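Local atomic coordinates of DyP2 (Amycolatopsis sp. ATCC 39116, PDB entry 4G2C), a protein that is a haem-dependent dye peroxidase from a lignin-reactive bacterium, probably using hydrogen peroxide to oxidise dyes and other substrates, and also carries a bound manganese ion. Residues Asp134-Ala139 and Gln415-Gln420; Gly140-Val145 and Pro151-Trp156; Gln55-Lys60 and Met406-Asn411. All coordinates share one frame; numbering follows the deposited sequence.

Interaction 1: Asp134-Ala139 and Gln415-Gln420; sequences DPSFTA and QFEFTQ. With HEM (protoporphyrin IX containing Fe), chain C.
Ser136 and Glu417 carry the whole direct contact between the two segments: Ser136 OG donates a hydrogen bond to Glu417 OE1 over 2.7 Å. The hydroxyl does not come in the plane of the carboxylate but from above it, 45° out of that plane. Behind the oxygen, Ser136 CB lies close to both OE1 and OE2. Glu417 gets there as an extended chain, with CG anti to the carbonyl carbon (chi1 -63°) and the rest running straight out to the partner helix; this spans a gap that still leaves Ser136 CA and Glu417 CA 8.7 Å apart. The same OE1 forms a salt bridge with Lys147, which would tend to keep this buried carboxylate ionised, and an acetate ion sits beside the side chain.

In the fold, this bond joins the short helix 135-139, in the dimeric alpha+beta barrel region of the DyP family, to the start of helix 416-424, whose other flank packs on the haem. The ring C vinyl of the cofactor is met by Phe416 CE1, which comes within 3.5 Å of HEM CBC, and by Thr419 CG2, 3.7 Å from HEM CAC. Gln420 OE1 lies 3.6 Å from HEM CBC.

Further out, each helix start has its own bonds. Asp134 is the N-cap of helix 135-139: its OD1 accepts from Phe137 N at 2.8 Å, with an almost straight N-H...O angle of 170°, and more weakly from Ser136 N. At the N-cap of the second helix, Gln415 O takes both Thr419 N and Thr419 OG1, from opposite faces of the carbonyl plane; the hydroxyl bond measures 3.0 Å from Thr419 OG1 to Gln415 O. From outside the helix, Asn409 OD1 holds Phe416 N.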
loop_
_atom_site.group_PDB
_atom_site.type_symbol
_atom_site.label_atom_id
_atom_site.label_comp_id
_atom_site.label_asym_id
_atom_site.label_seq_id
_atom_site.Cartn_x
_atom_site.Cartn_y
_atom_site.Cartn_z
ATOM N N ASP A 134 -15.018 8.043 10.434
ATOM C CA ASP A 134 -13.851 8.753 9.914
ATOM C C ASP A 134 -14.309 9.823 8.903
ATOM O O ASP A 134 -15.035 9.522 7.956
ATOM C CB ASP A 134 -12.851 7.798 9.268
ATOM C CG ASP A 134 -11.687 8.533 8.634
ATOM O OD1 ASP A 134 -11.873 9.101 7.538
ATOM O OD2 ASP A 134 -10.591 8.562 9.232
ATOM N N PRO A 135 -13.905 11.080 9.117
ATOM C CA PRO A 135 -14.391 12.173 8.264
ATOM C C PRO A 135 -13.867 12.146 6.818
ATOM O O PRO A 135 -14.528 12.696 5.946
ATOM C CB PRO A 135 -13.934 13.437 9.009
ATOM C CG PRO A 135 -12.761 13.013 9.801
ATOM C CD PRO A 135 -13.006 11.562 10.184
ATOM N N SER A 136 -12.731 11.512 6.556
ATOM C CA SER A 136 -12.258 11.369 5.181
ATOM C C SER A 136 -13.093 10.334 4.467
ATOM O O SER A 136 -13.533 10.540 3.329
ATOM C CB SER A 136 -10.793 10.956 5.150
ATOM O OG SER A 136 -10.027 11.871 5.902
ATOM N N PHE A 137 -13.307 9.215 5.149
ATOM C CA PHE A 137 -14.227 8.193 4.678
ATOM C C PHE A 137 -15.589 8.783 4.361
ATOM O O PHE A 137 -16.133 8.541 3.284
ATOM C CB PHE A 137 -14.376 7.085 5.719
ATOM C CG PHE A 137 -15.487 6.110 5.417
ATOM C CD1 PHE A 137 -15.356 5.179 4.400
ATOM C CD2 PHE A 137 -16.648 6.115 6.161
ATOM C CE1 PHE A 137 -16.358 4.273 4.144
ATOM C CE2 PHE A 137 -17.657 5.223 5.903
ATOM C CZ PHE A 137 -17.520 4.298 4.894
ATOM N N THR A 138 -16.139 9.559 5.291
ATOM C CA THR A 138 -17.487 10.088 5.098
ATOM C C THR A 138 -17.565 11.006 3.868
ATOM O O THR A 138 -18.509 10.915 3.070
ATOM C CB THR A 138 -18.079 10.795 6.372
ATOM O OG1 THR A 138 -17.506 12.083 6.539
ATOM C CG2 THR A 138 -17.843 9.996 7.619
ATOM N N ALA A 139 -16.567 11.877 3.717
ATOM C CA ALA A 139 -16.547 12.849 2.629
ATOM C C ALA A 139 -16.274 12.200 1.280
ATOM O O ALA A 139 -16.760 12.670 0.256
ATOM C CB ALA A 139 -15.512 13.938 2.908
ATOM N N GLN A 415 -3.170 8.580 8.540
ATOM C CA GLN A 415 -2.344 7.516 7.997
ATOM C C GLN A 415 -2.113 7.713 6.497
ATOM O O GLN A 415 -1.122 8.351 6.125
ATOM C CB GLN A 415 -2.913 6.129 8.342
ATOM C CG GLN A 415 -2.554 5.667 9.749
ATOM C CD GLN A 415 -3.203 4.353 10.115
ATOM O OE1 GLN A 415 -4.428 4.242 10.125
ATOM N NE2 GLN A 415 -2.383 3.335 10.389
ATOM N N PHE A 416 -3.008 7.225 5.632
ATOM C CA PHE A 416 -2.763 7.461 4.201
ATOM C C PHE A 416 -2.663 8.945 3.872
ATOM O O PHE A 416 -1.690 9.375 3.265
ATOM C CB PHE A 416 -3.785 6.838 3.248
ATOM C CG PHE A 416 -3.730 7.462 1.871
ATOM C CD1 PHE A 416 -2.691 7.153 1.001
ATOM C CD2 PHE A 416 -4.666 8.418 1.486
ATOM C CE1 PHE A 416 -2.594 7.756 -0.240
ATOM C CE2 PHE A 416 -4.586 9.029 0.239
ATOM C CZ PHE A 416 -3.545 8.696 -0.628
ATOM N N GLU A 417 -3.681 9.717 4.254
ATOM C CA GLU A 417 -3.700 11.144 3.924
ATOM C C GLU A 417 -2.589 11.949 4.567
ATOM O O GLU A 417 -2.048 12.846 3.946
ATOM C CB GLU A 417 -5.049 11.776 4.251
ATOM C CG GLU A 417 -6.200 11.199 3.447
ATOM C CD GLU A 417 -7.480 11.925 3.733
ATOM O OE1 GLU A 417 -7.579 12.504 4.847
ATOM O OE2 GLU A 417 -8.362 11.943 2.841
ATOM N N PHE A 418 -2.267 11.647 5.821
ATOM C CA PHE A 418 -1.130 12.276 6.481
ATOM C C PHE A 418 0.133 12.047 5.640
ATOM O O PHE A 418 0.873 12.986 5.315
ATOM C CB PHE A 418 -0.950 11.686 7.900
ATOM C CG PHE A 418 -0.133 12.553 8.830
ATOM C CD1 PHE A 418 1.253 12.444 8.875
ATOM C CD2 PHE A 418 -0.756 13.486 9.657
ATOM C CE1 PHE A 418 2.012 13.247 9.741
ATOM C CE2 PHE A 418 -0.015 14.300 10.519
ATOM C CZ PHE A 418 1.376 14.177 10.557
ATOM N N THR A 419 0.381 10.787 5.291
ATOM C CA THR A 419 1.613 10.398 4.597
ATOM C C THR A 419 1.722 11.085 3.232
ATOM O O THR A 419 2.776 11.617 2.863
ATOM C CB THR A 419 1.688 8.868 4.431
ATOM O OG1 THR A 419 1.804 8.252 5.726
ATOM C CG2 THR A 419 2.869 8.461 3.555
ATOM N N GLN A 420 0.609 11.102 2.502
ATOM C CA GLN A 420 0.556 11.723 1.180
ATOM C C GLN A 420 0.662 13.238 1.291
ATOM O O GLN A 420 1.449 13.879 0.578
ATOM C CB GLN A 420 -0.756 11.368 0.477
ATOM C CG GLN A 420 -0.851 11.922 -0.927
ATOM C CD GLN A 420 0.095 11.216 -1.873
ATOM O OE1 GLN A 420 0.024 9.996 -2.029
ATOM N NE2 GLN A 420 0.996 11.972 -2.503
HETATM C CHA HEM C . 7.836 1.560 0.104
HETATM C CHB HEM C . 7.178 2.270 -4.659
HETATM C CHC HEM C . 2.989 4.574 -3.798
HETATM C CHD HEM C . 4.050 4.553 0.924
HETATM C C1A HEM C . 8.018 1.534 -1.258
HETATM C C2A HEM C . 9.118 0.887 -1.944
HETATM C C3A HEM C . 8.926 1.083 -3.254
HETATM C C4A HEM C . 7.709 1.852 -3.443
HETATM C CMA HEM C . 9.835 0.584 -4.391
HETATM C CAA HEM C . 10.276 0.118 -1.249
HETATM C CBA HEM C . 9.835 -1.323 -0.971
HETATM C CGA HEM C . 9.088 -1.446 0.337
HETATM O O1A HEM C . 9.604 -1.026 1.390
HETATM O O2A HEM C . 7.956 -1.973 0.348
HETATM C C1B HEM C . 5.995 2.963 -4.869
HETATM C C2B HEM C . 5.400 3.352 -6.147
HETATM C C3B HEM C . 4.240 3.987 -5.886
HETATM C C4B HEM C . 4.049 4.007 -4.456
HETATM C CMB HEM C . 6.030 3.090 -7.538
HETATM C CAB HEM C . 3.209 4.586 -6.869
HETATM C CBB HEM C . 3.167 4.192 -8.144
HETATM C C1C HEM C . 2.954 4.837 -2.446
HETATM C C2C HEM C . 1.997 5.698 -1.770
HETATM C C3C HEM C . 2.289 5.672 -0.459
HETATM C C4C HEM C . 3.435 4.804 -0.274
HETATM C CMC HEM C . 0.828 6.467 -2.448
HETATM C CAC HEM C . 1.586 6.453 0.678
HETATM C CBC HEM C . 0.856 7.551 0.425
HETATM C C1D HEM C . 5.119 3.710 1.144
HETATM C C2D HEM C . 5.571 3.306 2.449
HETATM C C3D HEM C . 6.732 2.364 2.171
HETATM C C4D HEM C . 6.882 2.304 0.751
HETATM C CMD HEM C . 4.985 3.727 3.808
HETATM C CAD HEM C . 7.613 1.651 3.178
HETATM C CBD HEM C . 8.533 2.735 3.701
HETATM C CGD HEM C . 9.304 2.070 4.806
HETATM O O1D HEM C . 8.649 1.550 5.747
HETATM O O2D HEM C . 10.560 2.030 4.700
HETATM N NA HEM C . 7.180 2.099 -2.191
HETATM N NB HEM C . 5.134 3.381 -3.872
HETATM N NC HEM C . 3.819 4.309 -1.501
HETATM N ND HEM C . 5.915 3.100 0.181
HETATM FE FE HEM C . 5.629 3.372 -1.922
#

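Interaction 2: Gly140-Val145 and Pro151-Trp156; sequences GAKAAV and PAVTEW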
loop_
_atom_site.group_PDB
_atom_site.type_symbol
_atom_site.label_atom_id
_atom_site.label_comp_id
_atom_site.label_asym_id
_atom_site.label_seq_id
_atom_site.Cartn_x
_atom_site.Cartn_y
_atom_site.Cartn_z
ATOM N N GLY A 140 -15.476 11.128 1.284
ATOM C CA GLY A 140 -15.144 10.418 0.061
ATOM C C GLY A 140 -13.874 10.948 -0.581
ATOM O O GLY A 140 -13.493 12.097 -0.370
ATOM N N ALA A 141 -13.212 10.104 -1.369
ATOM C CA ALA A 141 -11.967 10.492 -2.015
ATOM C C ALA A 141 -12.126 11.661 -3.003
ATOM O O ALA A 141 -11.196 12.440 -3.191
ATOM C CB ALA A 141 -11.318 9.285 -2.699
ATOM N N LYS A 142 -13.285 11.786 -3.646
ATOM C CA LYS A 142 -13.468 12.918 -4.561
ATOM C C LYS A 142 -13.307 14.245 -3.818
ATOM O O LYS A 142 -12.859 15.230 -4.402
ATOM C CB LYS A 142 -14.824 12.883 -5.246
ATOM C CG LYS A 142 -15.038 11.702 -6.156
ATOM C CD LYS A 142 -16.478 11.670 -6.649
ATOM C CE LYS A 142 -16.670 10.543 -7.644
ATOM N NZ LYS A 142 -17.037 9.274 -6.955
ATOM N N ALA A 143 -13.664 14.266 -2.534
ATOM C CA ALA A 143 -13.574 15.485 -1.724
ATOM C C ALA A 143 -12.168 15.744 -1.209
ATOM O O ALA A 143 -11.883 16.821 -0.703
ATOM C CB ALA A 143 -14.536 15.417 -0.542
ATOM N N ALA A 144 -11.302 14.741 -1.322
ATOM C CA ALA A 144 -9.940 14.832 -0.819
ATOM C C ALA A 144 -9.003 15.456 -1.860
ATOM O O ALA A 144 -7.847 15.728 -1.585
ATOM C CB ALA A 144 -9.459 13.448 -0.437
ATOM N N VAL A 145 -9.518 15.675 -3.063
ATOM C CA VAL A 145 -8.693 16.091 -4.187
ATOM C C VAL A 145 -7.829 17.327 -3.907
ATOM O O VAL A 145 -6.634 17.364 -4.232
ATOM C CB VAL A 145 -9.553 16.320 -5.446
ATOM C CG1 VAL A 145 -8.839 17.235 -6.418
ATOM C CG2 VAL A 145 -9.887 14.986 -6.098
ATOM N N PRO A 151 -5.176 15.250 -9.245
ATOM C CA PRO A 151 -5.880 15.821 -10.391
ATOM C C PRO A 151 -7.375 15.928 -10.078
ATOM O O PRO A 151 -7.906 15.084 -9.343
ATOM C CB PRO A 151 -5.623 14.803 -11.512
ATOM C CG PRO A 151 -4.851 13.648 -10.861
ATOM C CD PRO A 151 -4.257 14.166 -9.614
ATOM N N ALA A 152 -8.030 16.956 -10.611
ATOM C CA ALA A 152 -9.480 17.105 -10.476
ATOM C C ALA A 152 -10.199 15.842 -10.927
ATOM O O ALA A 152 -9.708 15.105 -11.777
ATOM C CB ALA A 152 -9.977 18.301 -11.275
ATOM N N VAL A 153 -11.367 15.607 -10.347
ATOM C CA VAL A 153 -12.147 14.413 -10.641
ATOM C C VAL A 153 -12.470 14.294 -12.127
ATOM O O VAL A 153 -12.588 13.182 -12.637
ATOM C CB VAL A 153 -13.440 14.360 -9.785
ATOM C CG1 VAL A 153 -14.354 13.226 -10.240
ATOM C CG2 VAL A 153 -13.081 14.224 -8.295
ATOM N N THR A 154 -12.600 15.432 -12.820
ATOM C CA THR A 154 -12.917 15.423 -14.253
ATOM C C THR A 154 -11.796 14.825 -15.093
ATOM O O THR A 154 -12.013 14.467 -16.258
ATOM C CB THR A 154 -13.265 16.830 -14.831
ATOM O OG1 THR A 154 -12.164 17.729 -14.657
ATOM C CG2 THR A 154 -14.539 17.409 -14.182
ATOM N N GLU A 155 -10.605 14.712 -14.504
ATOM C CA GLU A 155 -9.468 14.112 -15.194
ATOM C C GLU A 155 -9.306 12.625 -14.857
ATOM O O GLU A 155 -8.456 11.939 -15.429
ATOM C CB GLU A 155 -8.180 14.884 -14.884
ATOM C CG GLU A 155 -8.259 16.386 -15.174
ATOM C CD GLU A 155 -8.576 16.697 -16.641
ATOM O OE1 GLU A 155 -8.058 15.979 -17.533
ATOM O OE2 GLU A 155 -9.344 17.659 -16.901
ATOM N N TRP A 156 -10.116 12.129 -13.930
ATOM C CA TRP A 156 -10.072 10.713 -13.560
ATOM C C TRP A 156 -10.672 9.846 -14.659
ATOM O O TRP A 156 -11.462 10.321 -15.462
ATOM C CB TRP A 156 -10.869 10.465 -12.281
ATOM C CG TRP A 156 -10.293 11.058 -11.033
ATOM C CD1 TRP A 156 -9.219 11.888 -10.932
ATOM C CD2 TRP A 156 -10.770 10.853 -9.699
ATOM N NE1 TRP A 156 -8.996 12.218 -9.616
ATOM C CE2 TRP A 156 -9.938 11.601 -8.837
ATOM C CE3 TRP A 156 -11.828 10.120 -9.148
ATOM C CZ2 TRP A 156 -10.119 11.620 -7.454
ATOM C CZ3 TRP A 156 -12.019 10.153 -7.771
ATOM C CH2 TRP A 156 -11.166 10.894 -6.942
#
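The indole of Trp156 meets Ala141 at its edge, where the carbonyl oxygen Ala141 O sits near the ring plane, 4.1 Å from Trp156 CH2. One face carries Val153 CA of its own segment, 3.7 Å above the plane and displaced toward the rim, so the chain folds back over the ring it supplies. At the pyrrole end, Trp156 NE1 gives a weak, bent hydrogen bond to Pro151 O, which ties the ring to the start of 151-156.

Two aliphatic side chains reach the six-membered ring obliquely. Val145 CG2 comes within 3.6 Å of Trp156 CZ2, and Lys142 CG lies 3.8 Å from Trp156 CZ3. With Val145 CG1 anti to the backbone N (chi1 158°), that methyl lies against Pro151 O and Ala152 CA, while CG2 reaches the indole and Val153 CG2, 4.0 Å from Val145 CG2, and also stays near Pro151 O. Val153 CG2 also packs 3.8 Å from Lys142 CB, the two side chains crossing at nearly a right angle. Beyond its apolar stem, Lys142 runs on to hydrogen-bond through NZ to Gln162 O. No hydrogen bond crosses between the segments; what meets is largely aliphatic carbon and indole.

The two segments flank the short helix 145-148, and this packing brings the chain before it against the chain after it. Segment 140-145 leaves helix 135-139 through Gly140, whose phi is positive; 151-156 makes a 3-10 turn at 153-155 and heads for strand 166-172. Strand 474-484 touches both segments: Tyr481 packs on Ala141 and Ala144, Met476 on Pro151 and Trp156.

Interaction 3: Gln55-Lys60 and Met406-Asn411; sequences QPNILK and MAFNSN
Phe408 presents one face of its ring to Ile58, and this pair accounts for most of the buried surface. Ile58 CG1 stands 3.6 Å from the Phe408 ring centroid and only 14° off the ring normal, a CH-pi contact almost directly over the middle; the nearest ring atom to Ile58 CG1 is Phe408 CZ, at 3.5 Å. What places the methylene there is the isoleucine's first torsion, which sets CG1 anti to the carbonyl carbon (chi1 -64°) so that the longer branch meets the ring.

Asn57 supplies the third piece, chiefly through its backbone. Asn57 O approaches Phe408 CE2 obliquely at 3.3 Å. The side chain crosses that of the phenylalanine at about a right angle, with Asn57 ND2 3.9 Å from Phe408 CE2 and the amide and ring planes 82° apart. Asn57 has a positive phi, and its OD1 takes up His62 N further along the same loop.

Phe408 lies on strand 402-409, between strands 267-278 and 374-380 of an antiparallel sheet. The loop 55-60, which leads from helix 45-53 toward strand 66-74, therefore packs on a residue of this second sheet. Phe271 of the neighbouring strand also meets the Phe408 ring, and Met484 touches it.

Across the segments there is no hydrogen bond, and the loop carbonyls find a donor outside them: Arg376, on the adjoining strand 374-380, donates from NE to Asn57 O and from NH2 to Ile58 O. The chemistry is therefore mixed: Asn57 O, bonded to Arg376, still lies against the ring, while Ile58 gives an apolar contact, consistent with a buried loop whose carbonyls are satisfied from the neighbouring strand.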
loop_
_atom_site.group_PDB
_atom_site.type_symbol
_atom_site.label_atom_id
_atom_site.label_comp_id
_atom_site.label_asym_id
_atom_site.label_seq_id
_atom_site.Cartn_x
_atom_site.Cartn_y
_atom_site.Cartn_z
ATOM N N GLN A 55 -12.277 -10.044 8.336
ATOM C CA GLN A 55 -11.861 -10.387 6.978
ATOM C C GLN A 55 -10.358 -10.632 6.898
ATOM O O GLN A 55 -9.592 -10.044 7.661
ATOM C CB GLN A 55 -12.234 -9.285 5.980
ATOM C CG GLN A 55 -13.725 -9.053 5.779
ATOM C CD GLN A 55 -13.970 -8.062 4.669
ATOM O OE1 GLN A 55 -13.342 -8.142 3.615
ATOM N NE2 GLN A 55 -14.859 -7.108 4.901
ATOM N N PRO A 56 -9.938 -11.508 5.962
ATOM C CA PRO A 56 -8.536 -11.702 5.574
ATOM C C PRO A 56 -7.947 -10.435 4.932
ATOM O O PRO A 56 -8.677 -9.489 4.595
ATOM C CB PRO A 56 -8.615 -12.805 4.507
ATOM C CG PRO A 56 -9.939 -13.460 4.695
ATOM C CD PRO A 56 -10.845 -12.390 5.206
ATOM N N ASN A 57 -6.628 -10.443 4.760
ATOM C CA ASN A 57 -5.897 -9.396 4.049
ATOM C C ASN A 57 -5.636 -8.154 4.906
ATOM O O ASN A 57 -4.930 -7.242 4.481
ATOM C CB ASN A 57 -6.589 -9.026 2.726
ATOM C CG ASN A 57 -5.656 -8.303 1.754
ATOM O OD1 ASN A 57 -4.453 -8.587 1.686
ATOM N ND2 ASN A 57 -6.204 -7.364 1.004
ATOM N N ILE A 58 -6.190 -8.130 6.120
ATOM C CA ILE A 58 -6.077 -6.941 6.947
ATOM C C ILE A 58 -4.885 -7.033 7.906
ATOM O O ILE A 58 -3.926 -6.292 7.763
ATOM C CB ILE A 58 -7.400 -6.619 7.690
ATOM C CG1 ILE A 58 -8.515 -6.294 6.683
ATOM C CG2 ILE A 58 -7.202 -5.437 8.625
ATOM C CD1 ILE A 58 -9.947 -6.338 7.266
ATOM N N LEU A 59 -4.946 -7.943 8.871
ATOM C CA LEU A 59 -3.832 -8.136 9.806
ATOM C C LEU A 59 -2.623 -8.811 9.130
ATOM O O LEU A 59 -1.498 -8.751 9.630
ATOM C CB LEU A 59 -4.273 -8.944 11.035
ATOM C CG LEU A 59 -5.240 -8.358 12.069
ATOM C CD1 LEU A 59 -5.599 -9.407 13.097
ATOM C CD2 LEU A 59 -4.676 -7.106 12.781
ATOM N N LYS A 60 -2.866 -9.440 7.989
ATOM C CA LYS A 60 -1.828 -10.158 7.253
ATOM C C LYS A 60 -2.241 -10.205 5.784
ATOM O O LYS A 60 -3.327 -10.673 5.472
ATOM C CB LYS A 60 -1.738 -11.585 7.790
ATOM C CG LYS A 60 -0.875 -12.531 6.962
ATOM C CD LYS A 60 0.488 -12.607 7.555
ATOM C CE LYS A 60 1.422 -13.460 6.736
ATOM N NZ LYS A 60 2.805 -12.966 6.957
ATOM N N MET A 406 -3.279 0.028 -2.619
ATOM C CA MET A 406 -4.287 -0.316 -1.612
ATOM C C MET A 406 -3.674 -0.296 -0.220
ATOM O O MET A 406 -2.513 -0.665 -0.059
ATOM C CB MET A 406 -4.898 -1.688 -1.925
ATOM C CG MET A 406 -5.699 -1.693 -3.223
ATOM S SD MET A 406 -6.436 -3.277 -3.618
ATOM C CE MET A 406 -5.111 -3.968 -4.618
ATOM N N ALA A 407 -4.446 0.138 0.781
ATOM C CA ALA A 407 -3.972 0.147 2.172
ATOM C C ALA A 407 -5.126 0.108 3.165
ATOM O O ALA A 407 -6.202 0.628 2.893
ATOM C CB ALA A 407 -3.093 1.364 2.438
ATOM N N PHE A 408 -4.896 -0.529 4.311
ATOM C CA PHE A 408 -5.833 -0.477 5.419
ATOM C C PHE A 408 -5.326 0.525 6.450
ATOM O O PHE A 408 -4.133 0.540 6.768
ATOM C CB PHE A 408 -6.012 -1.858 6.047
ATOM C CG PHE A 408 -6.800 -2.808 5.195
ATOM C CD1 PHE A 408 -8.161 -2.606 4.987
ATOM C CD2 PHE A 408 -6.187 -3.889 4.589
ATOM C CE1 PHE A 408 -8.903 -3.472 4.194
ATOM C CE2 PHE A 408 -6.918 -4.758 3.804
ATOM C CZ PHE A 408 -8.288 -4.549 3.605
ATOM N N ASN A 409 -6.235 1.389 6.909
ATOM C CA ASN A 409 -5.988 2.386 7.946
ATOM C C ASN A 409 -7.073 2.281 9.016
ATOM O O ASN A 409 -8.248 1.997 8.707
ATOM C CB ASN A 409 -6.109 3.805 7.400
ATOM C CG ASN A 409 -5.065 4.150 6.366
ATOM O OD1 ASN A 409 -5.094 5.255 5.837
ATOM N ND2 ASN A 409 -4.138 3.226 6.074
ATOM N N SER A 410 -6.703 2.551 10.264
ATOM C CA SER A 410 -7.715 2.734 11.300
ATOM C C SER A 410 -8.136 4.200 11.356
ATOM O O SER A 410 -9.140 4.543 11.955
ATOM C CB SER A 410 -7.206 2.260 12.662
ATOM O OG SER A 410 -6.057 2.978 13.061
ATOM N N ASN A 411 -7.360 5.060 10.710
ATOM C CA ASN A 411 -7.627 6.498 10.693
ATOM C C ASN A 411 -7.047 7.056 9.396
ATOM O O ASN A 411 -5.841 7.270 9.285
ATOM C CB ASN A 411 -6.986 7.179 11.911
ATOM C CG ASN A 411 -7.208 8.698 11.938
ATOM O OD1 ASN A 411 -7.264 9.355 10.901
ATOM N ND2 ASN A 411 -7.315 9.255 13.133
#

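Interactions 1 and 3 are buried contacts, whereas interaction 2 is partly buried and lies farther from the centre of the chain. Their chemistry differs accordingly: one charged hydrogen bond in interaction 1, apolar packing round an indole in interaction 2, and a CH-pi contact in interaction 3. Interactions 1 and 3 are joined along the chain, since helix 416-424 follows strand 402-409 after a short loop. Interaction 1 holds helix 135-139, and interaction 2 begins just after it; they touch where Glu417 OE2 meets Ala144 CB at 3.8 Å. Interactions 2 and 3 stay about 11 Å apart at their nearest atoms. Among the three, interaction 1 alone holds residues of the haem pocket.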